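Local coordinates for protein xylulose kinase (Escherichia coli, PDB 2ITM) that catalyses the ATP-dependent phosphorylation of D-xylulose to D-xylulose 5-phosphate and, less efficiently, that of 1-deoxy-D-xylulose, at residues Ala316-Val327 / Gln355-Leu366; Glu367-Asp378 / Tyr465-Arg473. All coordinates share one frame; numbering follows the deposited sequence.

Contact 1 of 2, residues Ala316-Val327 / Gln355-Leu366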
loop_
_atom_site.group_PDB
_atom_site.type_symbol
_atom_site.label_atom_id
_atom_site.label_comp_id
_atom_site.label_asym_id
_atom_site.label_seq_id
_atom_site.Cartn_x
_atom_site.Cartn_y
_atom_site.Cartn_z
ATOM N N ALA A 316 -17.243 2.559 13.355
ATOM C CA ALA A 316 -17.254 2.162 11.975
ATOM C C ALA A 316 -17.051 0.661 11.893
ATOM O O ALA A 316 -17.696 -0.019 11.114
ATOM C CB ALA A 316 -16.158 2.876 11.230
ATOM N N ALA A 317 -16.142 0.148 12.726
ATOM C CA ALA A 317 -15.617 -1.189 12.592
ATOM C C ALA A 317 -16.669 -2.225 12.940
ATOM O O ALA A 317 -16.605 -3.363 12.495
ATOM C CB ALA A 317 -14.411 -1.349 13.466
ATOM N N GLN A 318 -17.626 -1.814 13.726
ATOM C CA GLN A 318 -18.710 -2.690 14.125
ATOM C C GLN A 318 -19.765 -2.800 13.041
ATOM O O GLN A 318 -20.532 -3.747 13.004
ATOM C CB GLN A 318 -19.328 -2.196 15.419
ATOM C CG GLN A 318 -18.457 -2.430 16.616
ATOM C CD GLN A 318 -18.946 -1.691 17.829
ATOM O OE1 GLN A 318 -19.265 -0.510 17.753
ATOM N NE2 GLN A 318 -19.005 -2.383 18.956
ATOM N N GLN A 319 -19.781 -1.825 12.146
ATOM C CA GLN A 319 -20.558 -1.922 10.923
ATOM C C GLN A 319 -19.847 -2.724 9.841
ATOM O O GLN A 319 -20.311 -2.772 8.720
ATOM C CB GLN A 319 -20.916 -0.512 10.398
ATOM C CG GLN A 319 -21.804 0.302 11.336
ATOM C CD GLN A 319 -22.623 -0.560 12.291
ATOM O OE1 GLN A 319 -23.580 -1.209 11.880
ATOM N NE2 GLN A 319 -22.243 -0.576 13.569
ATOM N N ALA A 320 -18.755 -3.362 10.202
ATOM C CA ALA A 320 -18.029 -4.159 9.236
ATOM C C ALA A 320 -18.871 -5.309 8.684
ATOM O O ALA A 320 -19.537 -6.022 9.422
ATOM C CB ALA A 320 -16.743 -4.660 9.821
ATOM N N ASP A 321 -18.820 -5.475 7.359
ATOM C CA ASP A 321 -19.558 -6.506 6.643
ATOM C C ASP A 321 -19.090 -7.915 6.990
ATOM O O ASP A 321 -18.024 -8.349 6.579
ATOM C CB ASP A 321 -19.462 -6.252 5.142
ATOM C CG ASP A 321 -20.272 -7.228 4.332
ATOM O OD1 ASP A 321 -20.554 -8.330 4.834
ATOM O OD2 ASP A 321 -20.667 -6.983 3.180
ATOM N N GLU A 322 -19.903 -8.627 7.751
ATOM C CA GLU A 322 -19.538 -9.946 8.235
ATOM C C GLU A 322 -19.200 -10.930 7.122
ATOM O O GLU A 322 -18.464 -11.882 7.334
ATOM C CB GLU A 322 -20.648 -10.513 9.094
ATOM C CG GLU A 322 -20.870 -9.759 10.389
ATOM C CD GLU A 322 -19.774 -10.005 11.421
ATOM O OE1 GLU A 322 -18.606 -9.702 11.140
ATOM O OE2 GLU A 322 -20.094 -10.504 12.516
ATOM N N SER A 323 -19.742 -10.709 5.936
ATOM C CA SER A 323 -19.672 -11.710 4.882
ATOM C C SER A 323 -18.466 -11.449 3.992
ATOM O O SER A 323 -17.985 -12.341 3.302
ATOM C CB SER A 323 -20.945 -11.688 4.037
ATOM O OG SER A 323 -20.939 -10.587 3.155
ATOM N N ALA A 324 -17.996 -10.210 4.016
ATOM C CA ALA A 324 -16.709 -9.848 3.451
ATOM C C ALA A 324 -15.606 -10.766 3.922
ATOM O O ALA A 324 -15.482 -11.055 5.100
ATOM C CB ALA A 324 -16.384 -8.423 3.787
ATOM N N GLU A 325 -14.799 -11.221 2.984
ATOM C CA GLU A 325 -13.501 -11.758 3.317
ATOM C C GLU A 325 -12.643 -10.750 4.058
ATOM O O GLU A 325 -12.819 -9.550 3.929
ATOM C CB GLU A 325 -12.784 -12.235 2.066
ATOM C CG GLU A 325 -13.292 -13.553 1.533
ATOM C CD GLU A 325 -13.111 -13.666 0.040
ATOM O OE1 GLU A 325 -13.003 -12.621 -0.620
ATOM O OE2 GLU A 325 -13.068 -14.799 -0.470
ATOM N N PRO A 326 -11.717 -11.262 4.852
ATOM C CA PRO A 326 -10.869 -10.418 5.714
ATOM C C PRO A 326 -9.920 -9.585 4.874
ATOM O O PRO A 326 -9.363 -10.085 3.909
ATOM C CB PRO A 326 -10.100 -11.441 6.542
ATOM C CG PRO A 326 -10.912 -12.659 6.476
ATOM C CD PRO A 326 -11.516 -12.690 5.127
ATOM N N VAL A 327 -9.779 -8.321 5.241
ATOM C CA VAL A 327 -8.576 -7.549 5.002
ATOM C C VAL A 327 -7.592 -7.831 6.110
ATOM O O VAL A 327 -7.977 -7.966 7.254
ATOM C CB VAL A 327 -8.876 -6.052 5.048
ATOM C CG1 VAL A 327 -7.702 -5.269 4.597
ATOM C CG2 VAL A 327 -10.059 -5.732 4.214
ATOM N N GLN A 355 -15.106 -5.634 -1.982
ATOM C CA GLN A 355 -16.036 -5.805 -0.885
ATOM C C GLN A 355 -15.750 -4.803 0.226
ATOM O O GLN A 355 -16.525 -4.667 1.161
ATOM C CB GLN A 355 -15.898 -7.209 -0.326
ATOM C CG GLN A 355 -16.466 -8.288 -1.195
ATOM C CD GLN A 355 -16.955 -9.466 -0.389
ATOM O OE1 GLN A 355 -16.240 -10.450 -0.229
ATOM N NE2 GLN A 355 -18.169 -9.366 0.126
ATOM N N HIS A 356 -14.615 -4.125 0.119
ATOM C CA HIS A 356 -14.028 -3.445 1.256
ATOM C C HIS A 356 -14.256 -1.935 1.181
ATOM O O HIS A 356 -13.933 -1.302 0.195
ATOM C CB HIS A 356 -12.534 -3.741 1.370
ATOM C CG HIS A 356 -12.216 -5.185 1.589
ATOM N ND1 HIS A 356 -12.868 -5.956 2.523
ATOM C CD2 HIS A 356 -11.308 -5.995 1.002
ATOM C CE1 HIS A 356 -12.381 -7.180 2.496
ATOM N NE2 HIS A 356 -11.431 -7.228 1.583
ATOM N N GLY A 357 -14.804 -1.381 2.248
ATOM C CA GLY A 357 -14.743 0.054 2.512
ATOM C C GLY A 357 -14.171 0.372 3.876
ATOM O O GLY A 357 -13.599 -0.485 4.525
ATOM N N PRO A 358 -14.348 1.615 4.309
ATOM C CA PRO A 358 -13.686 2.137 5.501
ATOM C C PRO A 358 -14.038 1.388 6.776
ATOM O O PRO A 358 -13.222 1.306 7.667
ATOM C CB PRO A 358 -14.206 3.559 5.576
ATOM C CG PRO A 358 -14.535 3.897 4.204
ATOM C CD PRO A 358 -15.070 2.668 3.584
ATOM N N ASN A 359 -15.245 0.855 6.843
ATOM C CA ASN A 359 -15.669 0.036 7.968
ATOM C C ASN A 359 -14.801 -1.236 8.100
ATOM O O ASN A 359 -14.333 -1.578 9.170
ATOM C CB ASN A 359 -17.126 -0.379 7.793
ATOM C CG ASN A 359 -18.079 0.799 7.763
ATOM O OD1 ASN A 359 -17.806 1.849 8.311
ATOM N ND2 ASN A 359 -19.215 0.606 7.125
ATOM N N GLU A 360 -14.617 -1.908 6.978
ATOM C CA GLU A 360 -13.775 -3.084 6.891
ATOM C C GLU A 360 -12.341 -2.731 7.242
ATOM O O GLU A 360 -11.709 -3.391 8.053
ATOM C CB GLU A 360 -13.845 -3.662 5.484
ATOM C CG GLU A 360 -15.174 -4.303 5.117
ATOM C CD GLU A 360 -16.343 -3.336 5.116
ATOM O OE1 GLU A 360 -17.373 -3.670 5.700
ATOM O OE2 GLU A 360 -16.240 -2.262 4.533
ATOM N N LEU A 361 -11.849 -1.665 6.628
ATOM C CA LEU A 361 -10.501 -1.195 6.865
ATOM C C LEU A 361 -10.272 -0.951 8.341
ATOM O O LEU A 361 -9.251 -1.317 8.890
ATOM C CB LEU A 361 -10.243 0.071 6.067
ATOM C CG LEU A 361 -9.453 -0.183 4.795
ATOM C CD1 LEU A 361 -9.834 -1.491 4.197
ATOM C CD2 LEU A 361 -9.579 0.947 3.788
ATOM N N ALA A 362 -11.248 -0.329 8.978
ATOM C CA ALA A 362 -11.130 0.046 10.368
ATOM C C ALA A 362 -11.112 -1.180 11.256
ATOM O O ALA A 362 -10.346 -1.256 12.193
ATOM C CB ALA A 362 -12.257 0.964 10.760
ATOM N N ARG A 363 -11.970 -2.133 10.953
ATOM C CA ARG A 363 -11.877 -3.441 11.558
ATOM C C ARG A 363 -10.520 -4.117 11.408
ATOM O O ARG A 363 -10.016 -4.694 12.351
ATOM C CB ARG A 363 -12.958 -4.350 11.026
ATOM C CG ARG A 363 -13.979 -4.680 12.047
ATOM C CD ARG A 363 -13.791 -5.985 12.727
ATOM N NE ARG A 363 -15.104 -6.521 13.038
ATOM C CZ ARG A 363 -15.340 -7.539 13.840
ATOM N NH1 ARG A 363 -14.346 -8.161 14.443
ATOM N NH2 ARG A 363 -16.572 -7.934 14.030
ATOM N N ALA A 364 -9.955 -4.045 10.215
ATOM C CA ALA A 364 -8.665 -4.656 9.938
ATOM C C ALA A 364 -7.550 -4.114 10.831
ATOM O O ALA A 364 -6.784 -4.866 11.399
ATOM C CB ALA A 364 -8.314 -4.508 8.501
ATOM N N VAL A 365 -7.492 -2.800 10.964
ATOM C CA VAL A 365 -6.511 -2.159 11.804
ATOM C C VAL A 365 -6.569 -2.605 13.256
ATOM O O VAL A 365 -5.569 -3.009 13.819
ATOM C CB VAL A 365 -6.575 -0.629 11.687
ATOM C CG1 VAL A 365 -5.466 -0.001 12.467
ATOM C CG2 VAL A 365 -6.483 -0.216 10.250
ATOM N N LEU A 366 -7.750 -2.554 13.848
ATOM C CA LEU A 366 -7.924 -2.968 15.226
ATOM C C LEU A 366 -7.446 -4.392 15.443
ATOM O O LEU A 366 -6.733 -4.676 16.383
ATOM C CB LEU A 366 -9.384 -2.828 15.649
ATOM C CG LEU A 366 -9.983 -1.424 15.650
ATOM C CD1 LEU A 366 -11.354 -1.414 16.306
ATOM C CD2 LEU A 366 -9.054 -0.466 16.330
HETATM O O HOH W 1 -19.784 -2.836 6.137
HETATM O O HOH W 2 -6.359 -7.208 10.258
#
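Ala317 and Val327, near opposite ends of the loop 316-327, are packed closely on helix residues of 355-366. The methyl of Ala317 meets that of Ala362 (CB to CB 4.2 Å) and the CD1 branch of Leu366, while the aliphatic CG of Arg363 touches the methyls of both Ala317 and Ala320 (Ala320 CB to Arg363 CG 3.5 Å). Val327 sets its CB 3.8 Å from Ala364 CB. With CG1 anti to the backbone N (chi1 -171°), its other methyl, CG2, is brought over one face of the His356 ring and beside Leu361. His356 and Leu361 in turn pack on Leu304 of the second subunit, so this end borders the dimer interface.

Midway, Glu360 joins the loop to the start of helix 358-381. Its OE1 takes a nearly straight bond from Asp321 N (2.8 Å, 172°), met almost head-on along the C-O bond, and OE2 accepts from Gly357 N (2.8 Å), the residue at the N-cap, so the carboxylate holds the start of the helix. A glutamine in its place would probably lose one of these two backbone N-H partners, since its amide nitrogen cannot accept, and weaken the tie between loop and helix start. Asp321 itself closes an Asx turn within a type I turn, its OD1 receiving both Ser323 N and Ser323 OG.

The outer side is looser and wetter. A water donates to both Gln319 O and Glu360 OE1, each at 2.6 Å. Glu322 OE1 lies 4.0 Å from Arg363 NH2, well out of the guanidinium plane, a long and purely electrostatic pair, whereas NH1 of Arg363 has its salt bridge with Glu367. The amide of Gln355 rests against Ala324 CA (NE2 to CA 3.7 Å).

Contact 2 of 2, residues Glu367-Asp378 / Tyr465-Arg473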
loop_
_atom_site.group_PDB
_atom_site.type_symbol
_atom_site.label_atom_id
_atom_site.label_comp_id
_atom_site.label_asym_id
_atom_site.label_seq_id
_atom_site.Cartn_x
_atom_site.Cartn_y
_atom_site.Cartn_z
ATOM N N GLU A 367 -7.851 -5.278 14.552
ATOM C CA GLU A 367 -7.565 -6.681 14.709
ATOM C C GLU A 367 -6.083 -6.961 14.513
ATOM O O GLU A 367 -5.501 -7.746 15.243
ATOM C CB GLU A 367 -8.422 -7.519 13.767
ATOM C CG GLU A 367 -9.898 -7.496 14.122
ATOM C CD GLU A 367 -10.762 -8.365 13.233
ATOM O OE1 GLU A 367 -10.517 -8.431 12.021
ATOM O OE2 GLU A 367 -11.703 -8.964 13.763
ATOM N N GLY A 368 -5.480 -6.303 13.535
ATOM C CA GLY A 368 -4.068 -6.480 13.249
ATOM C C GLY A 368 -3.116 -5.925 14.287
ATOM O O GLY A 368 -2.144 -6.563 14.663
ATOM N N VAL A 369 -3.396 -4.722 14.755
ATOM C CA VAL A 369 -2.702 -4.209 15.909
ATOM C C VAL A 369 -2.885 -5.143 17.097
ATOM O O VAL A 369 -1.939 -5.476 17.775
ATOM C CB VAL A 369 -3.151 -2.787 16.267
ATOM C CG1 VAL A 369 -2.491 -2.340 17.547
ATOM C CG2 VAL A 369 -2.845 -1.835 15.149
ATOM N N GLY A 370 -4.117 -5.563 17.328
ATOM C CA GLY A 370 -4.407 -6.594 18.304
ATOM C C GLY A 370 -3.539 -7.826 18.179
ATOM O O GLY A 370 -2.957 -8.272 19.143
ATOM N N TYR A 371 -3.459 -8.368 16.971
ATOM C CA TYR A 371 -2.696 -9.580 16.718
ATOM C C TYR A 371 -1.213 -9.395 17.050
ATOM O O TYR A 371 -0.602 -10.248 17.667
ATOM C CB TYR A 371 -2.855 -10.035 15.271
ATOM C CG TYR A 371 -4.252 -10.430 14.849
ATOM C CD1 TYR A 371 -5.143 -11.013 15.731
ATOM C CD2 TYR A 371 -4.671 -10.214 13.560
ATOM C CE1 TYR A 371 -6.403 -11.357 15.335
ATOM C CE2 TYR A 371 -5.930 -10.553 13.156
ATOM C CZ TYR A 371 -6.795 -11.125 14.041
ATOM O OH TYR A 371 -8.037 -11.458 13.609
ATOM N N ALA A 372 -0.666 -8.267 16.612
ATOM C CA ALA A 372 0.695 -7.871 16.918
ATOM C C ALA A 372 0.980 -7.799 18.421
ATOM O O ALA A 372 1.929 -8.390 18.905
ATOM C CB ALA A 372 1.012 -6.564 16.253
ATOM N N LEU A 373 0.131 -7.081 19.140
ATOM C CA LEU A 373 0.284 -6.900 20.568
ATOM C C LEU A 373 0.254 -8.215 21.343
ATOM O O LEU A 373 1.013 -8.405 22.269
ATOM C CB LEU A 373 -0.765 -5.933 21.107
ATOM C CG LEU A 373 -0.678 -4.475 20.647
ATOM C CD1 LEU A 373 -1.837 -3.662 21.142
ATOM C CD2 LEU A 373 0.644 -3.837 21.009
ATOM N N ALA A 374 -0.635 -9.115 20.950
ATOM C CA ALA A 374 -0.771 -10.410 21.593
ATOM C C ALA A 374 0.460 -11.285 21.398
ATOM O O ALA A 374 0.919 -11.929 22.326
ATOM C CB ALA A 374 -2.001 -11.115 21.099
ATOM N N ASP A 375 0.980 -11.305 20.180
ATOM C CA ASP A 375 2.203 -12.022 19.877
ATOM C C ASP A 375 3.344 -11.436 20.683
ATOM O O ASP A 375 4.204 -12.153 21.172
ATOM C CB ASP A 375 2.529 -11.928 18.387
ATOM C CG ASP A 375 1.789 -12.952 17.551
ATOM O OD1 ASP A 375 1.354 -13.983 18.094
ATOM O OD2 ASP A 375 1.608 -12.792 16.342
ATOM N N GLY A 376 3.335 -10.111 20.803
ATOM C CA GLY A 376 4.336 -9.393 21.566
ATOM C C GLY A 376 4.375 -9.826 23.015
ATOM O O GLY A 376 5.431 -10.129 23.572
ATOM N N MET A 377 3.212 -9.871 23.636
ATOM C CA MET A 377 3.119 -10.371 24.997
ATOM C C MET A 377 3.507 -11.849 25.128
ATOM O O MET A 377 4.226 -12.197 26.057
ATOM C CB MET A 377 1.733 -10.097 25.578
ATOM C CG MET A 377 1.436 -8.614 25.751
ATOM S SD MET A 377 0.022 -8.249 26.778
ATOM C CE MET A 377 -1.296 -8.719 25.704
ATOM N N ASP A 378 3.051 -12.685 24.211
ATOM C CA ASP A 378 3.397 -14.099 24.207
ATOM C C ASP A 378 4.909 -14.335 24.257
ATOM O O ASP A 378 5.386 -15.166 24.989
ATOM C CB ASP A 378 2.813 -14.777 22.971
ATOM C CG ASP A 378 1.314 -15.003 23.068
ATOM O OD1 ASP A 378 0.756 -14.864 24.158
ATOM O OD2 ASP A 378 0.624 -15.320 22.092
ATOM N N TYR A 465 -10.606 -16.376 17.113
ATOM C CA TYR A 465 -9.485 -15.535 16.773
ATOM C C TYR A 465 -8.239 -16.360 16.491
ATOM O O TYR A 465 -7.361 -15.927 15.788
ATOM C CB TYR A 465 -9.250 -14.462 17.835
ATOM C CG TYR A 465 -9.969 -13.165 17.562
ATOM C CD1 TYR A 465 -10.826 -12.622 18.485
ATOM C CD2 TYR A 465 -9.780 -12.482 16.373
ATOM C CE1 TYR A 465 -11.485 -11.441 18.241
ATOM C CE2 TYR A 465 -10.424 -11.293 16.120
ATOM C CZ TYR A 465 -11.275 -10.774 17.057
ATOM O OH TYR A 465 -11.931 -9.602 16.813
ATOM N N GLN A 466 -8.178 -17.563 17.038
ATOM C CA GLN A 466 -6.929 -18.291 17.036
ATOM C C GLN A 466 -6.391 -18.596 15.639
ATOM O O GLN A 466 -5.230 -18.371 15.374
ATOM C CB GLN A 466 -6.997 -19.538 17.901
ATOM C CG GLN A 466 -6.950 -19.274 19.384
ATOM C CD GLN A 466 -5.600 -18.827 19.860
ATOM O OE1 GLN A 466 -4.645 -19.601 19.844
ATOM N NE2 GLN A 466 -5.508 -17.581 20.297
ATOM N N PRO A 467 -7.237 -19.092 14.745
ATOM C CA PRO A 467 -6.818 -19.310 13.362
ATOM C C PRO A 467 -6.444 -18.034 12.625
ATOM O O PRO A 467 -5.623 -18.079 11.736
ATOM C CB PRO A 467 -8.029 -19.969 12.708
ATOM C CG PRO A 467 -9.155 -19.783 13.639
ATOM C CD PRO A 467 -8.599 -19.578 14.988
ATOM N N ARG A 468 -7.040 -16.915 13.003
ATOM C CA ARG A 468 -6.649 -15.637 12.445
ATOM C C ARG A 468 -5.255 -15.183 12.889
ATOM O O ARG A 468 -4.509 -14.623 12.109
ATOM C CB ARG A 468 -7.693 -14.568 12.749
ATOM C CG ARG A 468 -9.033 -14.842 12.124
ATOM C CD ARG A 468 -10.139 -13.921 12.572
ATOM N NE ARG A 468 -10.997 -13.527 11.464
ATOM C CZ ARG A 468 -12.045 -14.217 11.085
ATOM N NH1 ARG A 468 -12.351 -15.321 11.735
ATOM N NH2 ARG A 468 -12.791 -13.824 10.075
ATOM N N ARG A 469 -4.933 -15.442 14.153
ATOM C CA ARG A 469 -3.611 -15.190 14.716
ATOM C C ARG A 469 -2.551 -15.995 13.981
ATOM O O ARG A 469 -1.504 -15.480 13.644
ATOM C CB ARG A 469 -3.587 -15.549 16.208
ATOM C CG ARG A 469 -3.964 -14.423 17.157
ATOM C CD ARG A 469 -4.382 -14.864 18.532
ATOM N NE ARG A 469 -3.307 -14.881 19.517
ATOM C CZ ARG A 469 -2.198 -14.198 19.420
ATOM N NH1 ARG A 469 -1.995 -13.424 18.375
ATOM N NH2 ARG A 469 -1.280 -14.286 20.361
ATOM N N GLU A 470 -2.848 -17.267 13.756
ATOM C CA GLU A 470 -2.013 -18.158 12.970
ATOM C C GLU A 470 -1.803 -17.617 11.574
ATOM O O GLU A 470 -0.711 -17.620 11.062
ATOM C CB GLU A 470 -2.695 -19.506 12.897
ATOM C CG GLU A 470 -1.843 -20.660 12.438
ATOM C CD GLU A 470 -2.629 -21.957 12.439
ATOM O OE1 GLU A 470 -3.363 -22.207 13.414
ATOM O OE2 GLU A 470 -2.527 -22.703 11.458
ATOM N N THR A 471 -2.873 -17.151 10.968
ATOM C CA THR A 471 -2.799 -16.621 9.627
ATOM C C THR A 471 -1.989 -15.326 9.576
ATOM O O THR A 471 -1.105 -15.171 8.752
ATOM C CB THR A 471 -4.203 -16.440 9.039
ATOM O OG1 THR A 471 -4.739 -17.715 8.693
ATOM C CG2 THR A 471 -4.131 -15.735 7.721
ATOM N N PHE A 472 -2.303 -14.412 10.480
ATOM C CA PHE A 472 -1.501 -13.216 10.715
ATOM C C PHE A 472 0.002 -13.466 10.840
ATOM O O PHE A 472 0.764 -12.853 10.166
ATOM C CB PHE A 472 -2.030 -12.444 11.925
ATOM C CG PHE A 472 -1.159 -11.301 12.352
ATOM C CD1 PHE A 472 -1.319 -10.053 11.810
ATOM C CD2 PHE A 472 -0.185 -11.478 13.302
ATOM C CE1 PHE A 472 -0.521 -9.016 12.205
ATOM C CE2 PHE A 472 0.611 -10.442 13.691
ATOM C CZ PHE A 472 0.441 -9.211 13.145
ATOM N N ARG A 473 0.388 -14.370 11.728
ATOM C CA ARG A 473 1.763 -14.712 11.943
ATOM C C ARG A 473 2.443 -15.222 10.683
ATOM O O ARG A 473 3.580 -14.897 10.427
ATOM C CB ARG A 473 1.915 -15.742 13.048
ATOM C CG ARG A 473 1.834 -15.162 14.421
ATOM C CD ARG A 473 2.129 -16.114 15.539
ATOM N NE ARG A 473 1.299 -17.298 15.511
ATOM C CZ ARG A 473 0.250 -17.487 16.278
ATOM N NH1 ARG A 473 -0.123 -16.572 17.143
ATOM N NH2 ARG A 473 -0.433 -18.605 16.176
HETATM O O HOH W 3 -8.684 -11.315 10.868
HETATM O O HOH W 4 -1.996 -15.399 23.538
#
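Helices 367-378 and 465-473 cross almost perpendicularly, at 84° with their axes 10.2 Å apart, and come nearest at Tyr371 and Arg469. Tyr371 sits as a knob among Tyr465, Arg468, Arg469 and Phe472. Its CB lies over the centre of the Phe472 ring, 3.6 Å from Phe472 CG in a CH-pi contact; Phe472 presents that face because its CG stands anti to the backbone N (chi1 172°). The Tyr371 hydroxyl reaches the edge of the Tyr465 ring, and a water in the Tyr371 ring plane meets it. Tyr465 OH donates to Glu367 OE2 (3.1 Å), an oxygen that also pairs with Arg363.

Farther along, Arg469 slides its guanidinium over the methyl of Ala374. Its NH2 meets Asp378 OD2 at 2.8 Å near the guanidinium plane, and its NH1 stands 3.4 Å from Asp375 OD1. That same OD1 receives Arg473 NH1 (3.1 Å) on its syn lone pair, so one carboxylate oxygen is shared by two arginines, whose positive charges it probably helps to balance. An aromatic cluster flanked by a salt-bridge network thus joins two helices by knobs-into-holes packing, fixing the C-terminal helix 459-479 across helix 358-381 of the FGGY kinase C-terminal domain.

Contact 1 comes first along the chain: after helix 310-316 the chain passes through 316-327, runs through strands 328-333 and 345-353, and returns at 355-366 to close a short loop. Contact 2 then opens on the continuation of the same helix, 358-381, and closes only at 465-473, after strands 390-393, 414-417 and 451-455 and the helices among them. The two loops follow in series, neither crossing nor nesting. Their centres lie about 17 Å apart, and they meet where Arg363 NH1 approaches Tyr465 OH at 3.7 Å, with Glu367 partnering both residues. Helix 358-381 therefore carries the loop 316-327 at its start and the C-terminal helix farther along.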